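PDB 5ZHB: cellobiose 2-epimerase from Caldibacillus thermoamylovorans, which catalyses the reversible epimerization of cellobiose at C2 of its reducing-end glucose, giving 4-O-beta-D-glucopyranosyl-D-mannose. Local coordinates for residues S60-V65 against E69-Q74; K22-E27 against A75-R80; Q55-S60 against N377-L382. All blocks are in the same frame, centred on the assembly; numbering follows the deposited sequence.

Contact 1: S60-V65 against E69-Q74; sequences SAAYRV and EAYLQQ
Tyr63 makes the largest single contribution to this contact: its ring lies against Leu72 and its hydroxyl is bonded to Glu69, both from the helix that follows in the chain. With CG anti to the backbone N (chi1 180°), the phenol extends from helix 49-66 toward the second helix and turns one face to the leucine. Leu72 CB stands 3.7 Å from the centroid of the Tyr63 ring, 12° off the ring normal, which is a CH-pi contact over the centre of the face. Further out along the phenol, Leu72 CD2 comes within 4.0 Å of Tyr63 CZ.

The carboxylate arrives by a detour. Glu69 leaves its backbone facing away, but its chain bends at the second torsion and returns beside the phenol, so that Tyr63 OH donates to Glu69 OE1 at 2.9 Å. OE1 lies at the edge of the ring, while the hydroxyl meets it from above the plane of the carboxylate.

On the inner side Tyr71 has CG next to its backbone N, which directs the ring toward Ala62; Ala62 CB is 3.8 Å from Tyr71 CD2. The phenol of Tyr71 ends on Glu13 of helix 2-21, and Leu17 of that helix touches both Ala62 and Tyr71. Where the backbones come nearest, Tyr63 CB and Tyr71 CB are 3.9 Å apart. The short axes run at 156° and approach to 8.0 Å, the geometry of an antiparallel helical hairpin with a tight turn.

Chemically, the inner contacts between the two segments are apolar, the buried Tyr71 hydroxyl being satisfied outside them by Glu13. The Tyr63-Glu69 bond lies on the more exposed side, where the carboxylate would probably polarise the phenol O-H and limit swinging of the ring.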
loop_
_atom_site.group_PDB
_atom_site.type_symbol
_atom_site.label_atom_id
_atom_site.label_comp_id
_atom_site.label_asym_id
_atom_site.label_seq_id
_atom_site.Cartn_x
_atom_site.Cartn_y
_atom_site.Cartn_z
ATOM N N SER A 60 -0.286 11.287 -8.860
ATOM C CA SER A 60 -1.658 11.636 -9.204
ATOM C C SER A 60 -2.386 12.222 -8.000
ATOM O O SER A 60 -3.004 13.279 -8.109
ATOM C CB SER A 60 -2.436 10.460 -9.727
ATOM O OG SER A 60 -1.871 9.934 -10.921
ATOM N N ALA A 61 -2.278 11.536 -6.847
ATOM C CA ALA A 61 -2.903 11.996 -5.615
ATOM C C ALA A 61 -2.304 13.330 -5.173
ATOM O O ALA A 61 -3.049 14.161 -4.675
ATOM C CB ALA A 61 -2.759 10.974 -4.502
ATOM N N ALA A 62 -0.967 13.487 -5.257
ATOM C CA ALA A 62 -0.335 14.746 -4.902
ATOM C C ALA A 62 -0.941 15.878 -5.727
ATOM O O ALA A 62 -1.214 16.959 -5.191
ATOM C CB ALA A 62 1.158 14.718 -5.076
ATOM N N TYR A 63 -1.145 15.617 -7.023
ATOM C CA TYR A 63 -1.721 16.614 -7.916
ATOM C C TYR A 63 -3.168 16.914 -7.520
ATOM O O TYR A 63 -3.550 18.078 -7.448
ATOM C CB TYR A 63 -1.606 16.193 -9.383
ATOM C CG TYR A 63 -2.206 17.219 -10.334
ATOM C CD1 TYR A 63 -1.581 18.441 -10.546
ATOM C CD2 TYR A 63 -3.397 16.975 -11.008
ATOM C CE1 TYR A 63 -2.113 19.385 -11.411
ATOM C CE2 TYR A 63 -3.949 17.915 -11.867
ATOM C CZ TYR A 63 -3.299 19.121 -12.077
ATOM O OH TYR A 63 -3.830 20.048 -12.931
ATOM N N ARG A 64 -3.952 15.879 -7.207
ATOM C CA ARG A 64 -5.355 16.028 -6.823
ATOM C C ARG A 64 -5.505 16.968 -5.632
ATOM O O ARG A 64 -6.394 17.818 -5.605
ATOM C CB ARG A 64 -5.972 14.682 -6.428
ATOM C CG ARG A 64 -7.465 14.762 -6.137
ATOM C CD ARG A 64 -8.184 13.440 -6.005
ATOM N NE ARG A 64 -7.487 12.458 -5.177
ATOM C CZ ARG A 64 -7.382 12.481 -3.852
ATOM N NH1 ARG A 64 -8.132 13.277 -3.132
ATOM N NH2 ARG A 64 -6.539 11.668 -3.247
ATOM N N VAL A 65 -4.635 16.795 -4.638
ATOM C CA VAL A 65 -4.772 17.467 -3.367
ATOM C C VAL A 65 -4.073 18.813 -3.431
ATOM O O VAL A 65 -4.608 19.790 -2.914
ATOM C CB VAL A 65 -4.195 16.624 -2.219
ATOM C CG1 VAL A 65 -4.115 17.422 -0.921
ATOM C CG2 VAL A 65 -4.982 15.327 -2.023
ATOM N N GLU A 69 1.367 21.676 -11.004
ATOM C CA GLU A 69 1.368 21.051 -12.320
ATOM C C GLU A 69 2.577 20.122 -12.486
ATOM O O GLU A 69 2.511 19.165 -13.245
ATOM C CB GLU A 69 1.327 22.117 -13.421
ATOM C CG GLU A 69 0.627 21.668 -14.704
ATOM C CD GLU A 69 -0.901 21.535 -14.693
ATOM O OE1 GLU A 69 -1.592 21.770 -13.664
ATOM O OE2 GLU A 69 -1.431 21.202 -15.784
ATOM N N ALA A 70 3.681 20.385 -11.786
ATOM C CA ALA A 70 4.820 19.478 -11.831
ATOM C C ALA A 70 4.398 18.054 -11.440
ATOM O O ALA A 70 4.892 17.089 -12.019
ATOM C CB ALA A 70 5.930 19.968 -10.945
ATOM N N TYR A 71 3.455 17.929 -10.497
ATOM C CA TYR A 71 3.039 16.628 -9.991
ATOM C C TYR A 71 2.278 15.858 -11.072
ATOM O O TYR A 71 2.463 14.650 -11.213
ATOM C CB TYR A 71 2.221 16.767 -8.698
ATOM C CG TYR A 71 2.934 17.446 -7.537
ATOM C CD1 TYR A 71 4.325 17.478 -7.435
ATOM C CD2 TYR A 71 2.198 18.053 -6.528
ATOM C CE1 TYR A 71 4.962 18.098 -6.372
ATOM C CE2 TYR A 71 2.818 18.697 -5.474
ATOM C CZ TYR A 71 4.196 18.722 -5.397
ATOM O OH TYR A 71 4.767 19.331 -4.328
ATOM N N LEU A 72 1.432 16.566 -11.827
ATOM C CA LEU A 72 0.747 16.008 -12.982
ATOM C C LEU A 72 1.738 15.527 -14.042
ATOM O O LEU A 72 1.494 14.497 -14.675
ATOM C CB LEU A 72 -0.239 16.994 -13.613
ATOM C CG LEU A 72 -0.994 16.474 -14.844
ATOM C CD1 LEU A 72 -1.795 15.229 -14.505
ATOM C CD2 LEU A 72 -1.912 17.539 -15.453
ATOM N N GLN A 73 2.806 16.303 -14.279
ATOM C CA GLN A 73 3.825 15.930 -15.251
ATOM C C GLN A 73 4.525 14.644 -14.809
ATOM O O GLN A 73 4.830 13.785 -15.624
ATOM C CB GLN A 73 4.808 17.074 -15.487
ATOM C CG GLN A 73 4.196 18.261 -16.233
ATOM C CD GLN A 73 5.147 19.423 -16.436
ATOM O OE1 GLN A 73 4.726 20.542 -16.757
ATOM N NE2 GLN A 73 6.435 19.181 -16.233
ATOM N N GLN A 74 4.791 14.502 -13.506
ATOM C CA GLN A 74 5.374 13.264 -13.007
ATOM C C GLN A 74 4.390 12.115 -13.204
ATOM O O GLN A 74 4.775 11.036 -13.654
ATOM C CB GLN A 74 5.777 13.427 -11.540
ATOM C CG GLN A 74 6.799 14.536 -11.307
ATOM C CD GLN A 74 8.100 14.236 -12.001
ATOM O OE1 GLN A 74 8.619 13.117 -11.926
ATOM N NE2 GLN A 74 8.622 15.222 -12.714
#

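Contact 2: K22-E27 against A75-R80; sequences KLKDDE and ANHAYR
Lys24 and His77 meet through extended first torsions: CG is anti to the backbone N in both, with chi1 -174° for the histidine, so the imidazole stands straight out from its helix while the lysine runs across it. The lysine stays extended through its first three torsions and bends only at the last. Its CE therefore lies over one face of the ring, 3.8 Å from the centroid of His77 and 23° off the ring normal, a CH-pi contact displaced toward the rim. Nearer the backbone, Lys24 CG approaches His77 CD2 to 3.6 Å.

The edge of the imidazole is used differently. His77 NE2 donates to Asp25 O at 3.1 Å, but the N-H...O angle of 127° marks the bond as weak; NE2 makes a second weak bond to Gly30 O. The N-H is thus shared between two weakly bound acceptors of the same loop region.

In the fold, this is a side-chain bridge between the loop that leaves helix 2-21 and helix 69-86 of an alpha/alpha barrel. Helix 69-86 turns another side, with Ala78 and Tyr79, to helix 49-66, so His77 joins the loop to a helix already packed elsewhere. The loop has its own anchors: the Asp25 carboxylate pairs with Lys47 and accepts from the backbone N of Asn28, and Leu23 shares backbone hydrogen bonds with Tyr32.

Beyond the bend, Lys24 NZ turns to Asp26 OD1 in a salt bridge modelled at 2.4 Å, so short that its exact length is doubtful. Asp26 OD1 also stands 4.2 Å from His77 CE1, its carboxylate steeply inclined to the ring. Because Asp26 pairs with the ammonium, any effect of the lysine charge on the imidazole would probably be small.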
loop_
_atom_site.group_PDB
_atom_site.type_symbol
_atom_site.label_atom_id
_atom_site.label_comp_id
_atom_site.label_asym_id
_atom_site.label_seq_id
_atom_site.Cartn_x
_atom_site.Cartn_y
_atom_site.Cartn_z
ATOM N N LYS A 22 13.740 13.482 -8.811
ATOM C CA LYS A 22 15.118 13.340 -9.242
ATOM C C LYS A 22 15.392 11.936 -9.800
ATOM O O LYS A 22 16.492 11.674 -10.291
ATOM C CB LYS A 22 16.087 13.673 -8.094
ATOM C CG LYS A 22 16.285 15.160 -7.766
ATOM C CD LYS A 22 17.189 15.486 -6.570
ATOM C CE LYS A 22 16.464 15.564 -5.233
ATOM N NZ LYS A 22 17.152 14.987 -4.060
ATOM N N LEU A 23 14.435 11.000 -9.695
ATOM C CA LEU A 23 14.633 9.669 -10.265
ATOM C C LEU A 23 13.936 9.528 -11.623
ATOM O O LEU A 23 13.829 8.411 -12.152
ATOM C CB LEU A 23 14.129 8.609 -9.275
ATOM C CG LEU A 23 14.793 8.574 -7.895
ATOM C CD1 LEU A 23 14.231 7.386 -7.107
ATOM C CD2 LEU A 23 16.347 8.514 -7.957
ATOM N N LYS A 24 13.356 10.618 -12.150
ATOM C CA LYS A 24 12.655 10.570 -13.428
ATOM C C LYS A 24 13.653 10.147 -14.508
ATOM O O LYS A 24 14.748 10.703 -14.582
ATOM C CB LYS A 24 12.022 11.928 -13.765
ATOM C CG LYS A 24 11.114 11.947 -14.957
ATOM C CD LYS A 24 10.182 13.139 -14.956
ATOM C CE LYS A 24 9.456 13.329 -16.233
ATOM N NZ LYS A 24 10.350 13.825 -17.287
ATOM N N ASP A 25 13.276 9.112 -15.267
ATOM C CA ASP A 25 14.129 8.493 -16.261
ATOM C C ASP A 25 13.567 8.858 -17.632
ATOM O O ASP A 25 12.638 8.203 -18.126
ATOM C CB ASP A 25 14.225 6.989 -16.059
ATOM C CG ASP A 25 15.155 6.284 -17.045
ATOM O OD1 ASP A 25 15.617 6.970 -17.999
ATOM O OD2 ASP A 25 15.453 5.092 -16.824
ATOM N N ASP A 26 14.119 9.940 -18.211
ATOM C CA ASP A 26 13.618 10.494 -19.462
ATOM C C ASP A 26 14.000 9.611 -20.638
ATOM O O ASP A 26 13.197 9.417 -21.539
ATOM C CB ASP A 26 14.070 11.932 -19.660
ATOM C CG ASP A 26 13.526 12.897 -18.622
ATOM O OD1 ASP A 26 12.291 12.931 -18.455
ATOM O OD2 ASP A 26 14.344 13.561 -17.953
ATOM N N GLU A 27 15.205 9.052 -20.615
ATOM C CA GLU A 27 15.692 8.264 -21.737
ATOM C C GLU A 27 14.919 6.948 -21.826
ATOM O O GLU A 27 14.454 6.587 -22.891
ATOM C CB GLU A 27 17.192 8.005 -21.586
ATOM C CG GLU A 27 17.882 7.568 -22.878
ATOM C CD GLU A 27 19.239 6.903 -22.677
ATOM O OE1 GLU A 27 20.042 7.372 -21.839
ATOM O OE2 GLU A 27 19.501 5.904 -23.377
ATOM N N ALA A 75 3.116 12.350 -12.860
ATOM C CA ALA A 75 2.078 11.331 -13.020
ATOM C C ALA A 75 1.976 10.855 -14.471
ATOM O O ALA A 75 1.869 9.653 -14.738
ATOM C CB ALA A 75 0.748 11.825 -12.540
ATOM N N ASN A 76 1.963 11.804 -15.420
ATOM C CA ASN A 76 1.940 11.435 -16.830
ATOM C C ASN A 76 3.092 10.513 -17.206
ATOM O O ASN A 76 2.879 9.565 -17.955
ATOM C CB ASN A 76 2.012 12.645 -17.750
ATOM C CG ASN A 76 0.818 13.548 -17.557
ATOM O OD1 ASN A 76 -0.300 13.083 -17.269
ATOM N ND2 ASN A 76 1.053 14.843 -17.682
ATOM N N HIS A 77 4.311 10.843 -16.755
ATOM C CA HIS A 77 5.494 10.058 -17.064
ATOM C C HIS A 77 5.350 8.624 -16.534
ATOM O O HIS A 77 5.755 7.642 -17.169
ATOM C CB HIS A 77 6.714 10.764 -16.467
ATOM C CG HIS A 77 8.001 10.145 -16.836
ATOM N ND1 HIS A 77 8.520 10.313 -18.100
ATOM C CD2 HIS A 77 8.866 9.352 -16.173
ATOM C CE1 HIS A 77 9.675 9.669 -18.186
ATOM N NE2 HIS A 77 9.897 9.058 -17.034
ATOM N N ALA A 78 4.760 8.503 -15.342
ATOM C CA ALA A 78 4.534 7.192 -14.744
ATOM C C ALA A 78 3.486 6.409 -15.526
ATOM O O ALA A 78 3.654 5.214 -15.767
ATOM C CB ALA A 78 4.170 7.351 -13.281
ATOM N N TYR A 79 2.417 7.095 -15.952
ATOM C CA TYR A 79 1.336 6.478 -16.703
ATOM C C TYR A 79 1.843 5.854 -18.010
ATOM O O TYR A 79 1.507 4.697 -18.333
ATOM C CB TYR A 79 0.233 7.508 -16.940
ATOM C CG TYR A 79 -0.867 6.942 -17.811
ATOM C CD1 TYR A 79 -1.841 6.121 -17.265
ATOM C CD2 TYR A 79 -0.931 7.231 -19.170
ATOM C CE1 TYR A 79 -2.850 5.589 -18.042
ATOM C CE2 TYR A 79 -1.933 6.693 -19.955
ATOM C CZ TYR A 79 -2.894 5.879 -19.391
ATOM O OH TYR A 79 -3.930 5.375 -20.111
ATOM N N ARG A 80 2.656 6.633 -18.742
ATOM C CA ARG A 80 3.288 6.189 -19.978
ATOM C C ARG A 80 4.092 4.909 -19.782
ATOM O O ARG A 80 3.920 3.952 -20.513
ATOM C CB ARG A 80 4.213 7.263 -20.567
ATOM C CG ARG A 80 3.439 8.450 -21.122
ATOM C CD ARG A 80 4.355 9.362 -21.931
ATOM N NE ARG A 80 5.231 10.243 -21.152
ATOM C CZ ARG A 80 4.901 11.412 -20.603
ATOM N NH1 ARG A 80 3.711 11.963 -20.816
ATOM N NH2 ARG A 80 5.784 12.043 -19.848
#

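Contact 3: Q55-S60 against N377-L382; sequences QLWAFS and NARFCL
Ala58 and Ala378 mark the nearest backbone approach, their CA atoms 6.2 Å apart, where two helix segments run nearly parallel at 23° with axes 9.7 Å apart. Their methyl groups face across the gap, Ala58 CB to Ala378 CB 4.2 Å, and the small residues let the helices come close at this level. A turn further on, Leu382 CD1 approaches Ala58 O at 4.5 Å.

Trp57 brings the larger surface. With CG anti to the backbone N (chi1 -179°), its indole leaves helix 49-66 toward the partner, and the outer corner of the six-membered ring meets the aliphatic stem of Arg379: Trp57 CH2 is 3.4 Å from Arg379 CB and equally near its CG. The approach is oblique to the ring, and the arginine runs across the indole at about a right angle. Ring and guanidinium planes stand 77° apart, so the contact rests on methylenes rather than on a stacked cation.

This is the packing of neighbouring helices in the (alpha/alpha)6 barrel of the N-acylglucosamine 2-epimerase family. The near-parallel course and buried position are consistent with both helices belonging to the inner ring, the last helix closing back on an early one. Beyond the tryptophan, the Arg379 guanidinium makes salt bridges with Glu191 and Glu311 and a hydrogen bond to Tyr119, whose ring stacks on Trp57. The indole therefore flanks the stem of a buried cation whose charge is matched by acids from other helices. A leucine in place of Trp57 would probably open a gap beside the Arg379 methylenes and leave Tyr119 without its stacking partner.

Round the helix, where it faces helix 111-128, Ser60 OG donates back to Leu56 O at 2.8 Å, and this carbonyl also accepts from Ser60 N on the opposite face of its plane.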
loop_
_atom_site.group_PDB
_atom_site.type_symbol
_atom_site.label_atom_id
_atom_site.label_comp_id
_atom_site.label_asym_id
_atom_site.label_seq_id
_atom_site.Cartn_x
_atom_site.Cartn_y
_atom_site.Cartn_z
ATOM N N GLN A 55 4.264 4.831 -7.857
ATOM C CA GLN A 55 4.739 6.122 -8.345
ATOM C C GLN A 55 3.599 6.888 -9.028
ATOM O O GLN A 55 3.394 8.067 -8.734
ATOM C CB GLN A 55 5.938 5.933 -9.267
ATOM C CG GLN A 55 7.172 5.406 -8.575
ATOM C CD GLN A 55 8.060 4.654 -9.541
ATOM O OE1 GLN A 55 7.720 4.512 -10.723
ATOM N NE2 GLN A 55 9.177 4.138 -9.039
ATOM N N LEU A 56 2.801 6.202 -9.853
ATOM C CA LEU A 56 1.695 6.841 -10.539
ATOM C C LEU A 56 0.648 7.307 -9.534
ATOM O O LEU A 56 0.098 8.414 -9.635
ATOM C CB LEU A 56 1.110 5.882 -11.564
ATOM C CG LEU A 56 -0.229 6.296 -12.187
ATOM C CD1 LEU A 56 -0.178 7.672 -12.845
ATOM C CD2 LEU A 56 -0.618 5.247 -13.191
ATOM N N TRP A 57 0.349 6.440 -8.559
ATOM C CA TRP A 57 -0.656 6.784 -7.556
ATOM C C TRP A 57 -0.229 8.032 -6.778
ATOM O O TRP A 57 -1.031 8.962 -6.615
ATOM C CB TRP A 57 -0.971 5.581 -6.639
ATOM C CG TRP A 57 -2.024 5.961 -5.641
ATOM C CD1 TRP A 57 -3.372 5.791 -5.767
ATOM C CD2 TRP A 57 -1.820 6.769 -4.461
ATOM N NE1 TRP A 57 -4.013 6.384 -4.713
ATOM C CE2 TRP A 57 -3.095 6.997 -3.903
ATOM C CE3 TRP A 57 -0.700 7.284 -3.823
ATOM C CZ2 TRP A 57 -3.268 7.749 -2.745
ATOM C CZ3 TRP A 57 -0.865 8.002 -2.656
ATOM C CH2 TRP A 57 -2.138 8.247 -2.143
ATOM N N ALA A 58 1.021 8.046 -6.282
ATOM C CA ALA A 58 1.537 9.108 -5.428
ATOM C C ALA A 58 1.527 10.455 -6.156
ATOM O O ALA A 58 1.044 11.439 -5.599
ATOM C CB ALA A 58 2.920 8.779 -4.898
ATOM N N PHE A 59 2.015 10.502 -7.396
ATOM C CA PHE A 59 2.011 11.763 -8.128
ATOM C C PHE A 59 0.598 12.213 -8.493
ATOM O O PHE A 59 0.335 13.423 -8.460
ATOM C CB PHE A 59 2.887 11.656 -9.369
ATOM C CG PHE A 59 4.354 11.763 -9.032
ATOM C CD1 PHE A 59 4.842 12.870 -8.358
ATOM C CD2 PHE A 59 5.226 10.718 -9.311
ATOM C CE1 PHE A 59 6.186 12.958 -8.032
ATOM C CE2 PHE A 59 6.567 10.820 -8.983
ATOM C CZ PHE A 59 7.038 11.934 -8.345
ATOM N N SER A 60 -0.286 11.287 -8.860
ATOM C CA SER A 60 -1.658 11.636 -9.204
ATOM C C SER A 60 -2.386 12.222 -8.000
ATOM O O SER A 60 -3.004 13.279 -8.109
ATOM C CB SER A 60 -2.436 10.460 -9.727
ATOM O OG SER A 60 -1.871 9.934 -10.921
ATOM N N ASN A 377 4.361 6.888 2.392
ATOM C CA ASN A 377 4.696 8.134 3.068
ATOM C C ASN A 377 4.008 9.349 2.421
ATOM O O ASN A 377 3.550 10.242 3.156
ATOM C CB ASN A 377 6.197 8.259 3.322
ATOM C CG ASN A 377 7.064 8.279 2.083
ATOM O OD1 ASN A 377 6.607 7.913 1.000
ATOM N ND2 ASN A 377 8.331 8.649 2.259
ATOM N N ALA A 378 3.903 9.403 1.085
ATOM C CA ALA A 378 3.137 10.458 0.446
ATOM C C ALA A 378 1.671 10.409 0.848
ATOM O O ALA A 378 1.084 11.442 1.173
ATOM C CB ALA A 378 3.240 10.413 -1.052
ATOM N N ARG A 379 1.074 9.212 0.754
ATOM C CA ARG A 379 -0.313 9.023 1.108
ATOM C C ARG A 379 -0.567 9.505 2.543
ATOM O O ARG A 379 -1.574 10.166 2.792
ATOM C CB ARG A 379 -0.715 7.558 0.896
ATOM C CG ARG A 379 -2.200 7.386 1.180
ATOM C CD ARG A 379 -2.799 6.044 0.852
ATOM N NE ARG A 379 -2.230 4.984 1.683
ATOM C CZ ARG A 379 -2.543 3.692 1.565
ATOM N NH1 ARG A 379 -3.452 3.310 0.693
ATOM N NH2 ARG A 379 -1.958 2.797 2.350
ATOM N N PHE A 380 0.329 9.174 3.482
ATOM C CA PHE A 380 0.169 9.628 4.847
ATOM C C PHE A 380 0.061 11.158 4.903
ATOM O O PHE A 380 -0.867 11.678 5.532
ATOM C CB PHE A 380 1.260 9.029 5.740
ATOM C CG PHE A 380 1.869 9.992 6.742
ATOM C CD1 PHE A 380 1.158 10.402 7.870
ATOM C CD2 PHE A 380 3.158 10.476 6.556
ATOM C CE1 PHE A 380 1.744 11.251 8.795
ATOM C CE2 PHE A 380 3.737 11.327 7.477
ATOM C CZ PHE A 380 3.020 11.734 8.582
ATOM N N CYS A 381 1.016 11.874 4.292
ATOM C CA CYS A 381 0.994 13.326 4.310
ATOM C C CYS A 381 -0.311 13.829 3.694
ATOM O O CYS A 381 -0.965 14.692 4.268
ATOM C CB CYS A 381 2.192 13.899 3.557
ATOM S SG CYS A 381 3.780 13.524 4.322
ATOM N N LEU A 382 -0.714 13.261 2.560
ATOM C CA LEU A 382 -1.914 13.685 1.834
ATOM C C LEU A 382 -3.212 13.414 2.591
ATOM O O LEU A 382 -4.158 14.216 2.542
ATOM C CB LEU A 382 -1.926 13.021 0.467
ATOM C CG LEU A 382 -0.806 13.474 -0.482
ATOM C CD1 LEU A 382 -0.795 12.599 -1.706
ATOM C CD2 LEU A 382 -0.952 14.934 -0.865
#

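How the contacts relate
After helix 2-21, the chain passes through 22-27, the first half of contact 2, before entering helix 49-66. That helix supplies 55-60 to contact 3 and 60-65 to contact 1, with Ser60 common to both. The chain then reverses into helix 69-86, where 69-74 completes contact 1, a short hairpin closure, and 75-80 completes contact 2. Only at 377-382, near the C terminus, does contact 3 close its loop of over 300 residues. Contact 1 is enclosed by both longer loops, whereas contacts 2 and 3 cross. Together they tie the early loop, the first hairpin and the final helix; Phe59 packs on Gln74, and Leu382 on Ala61.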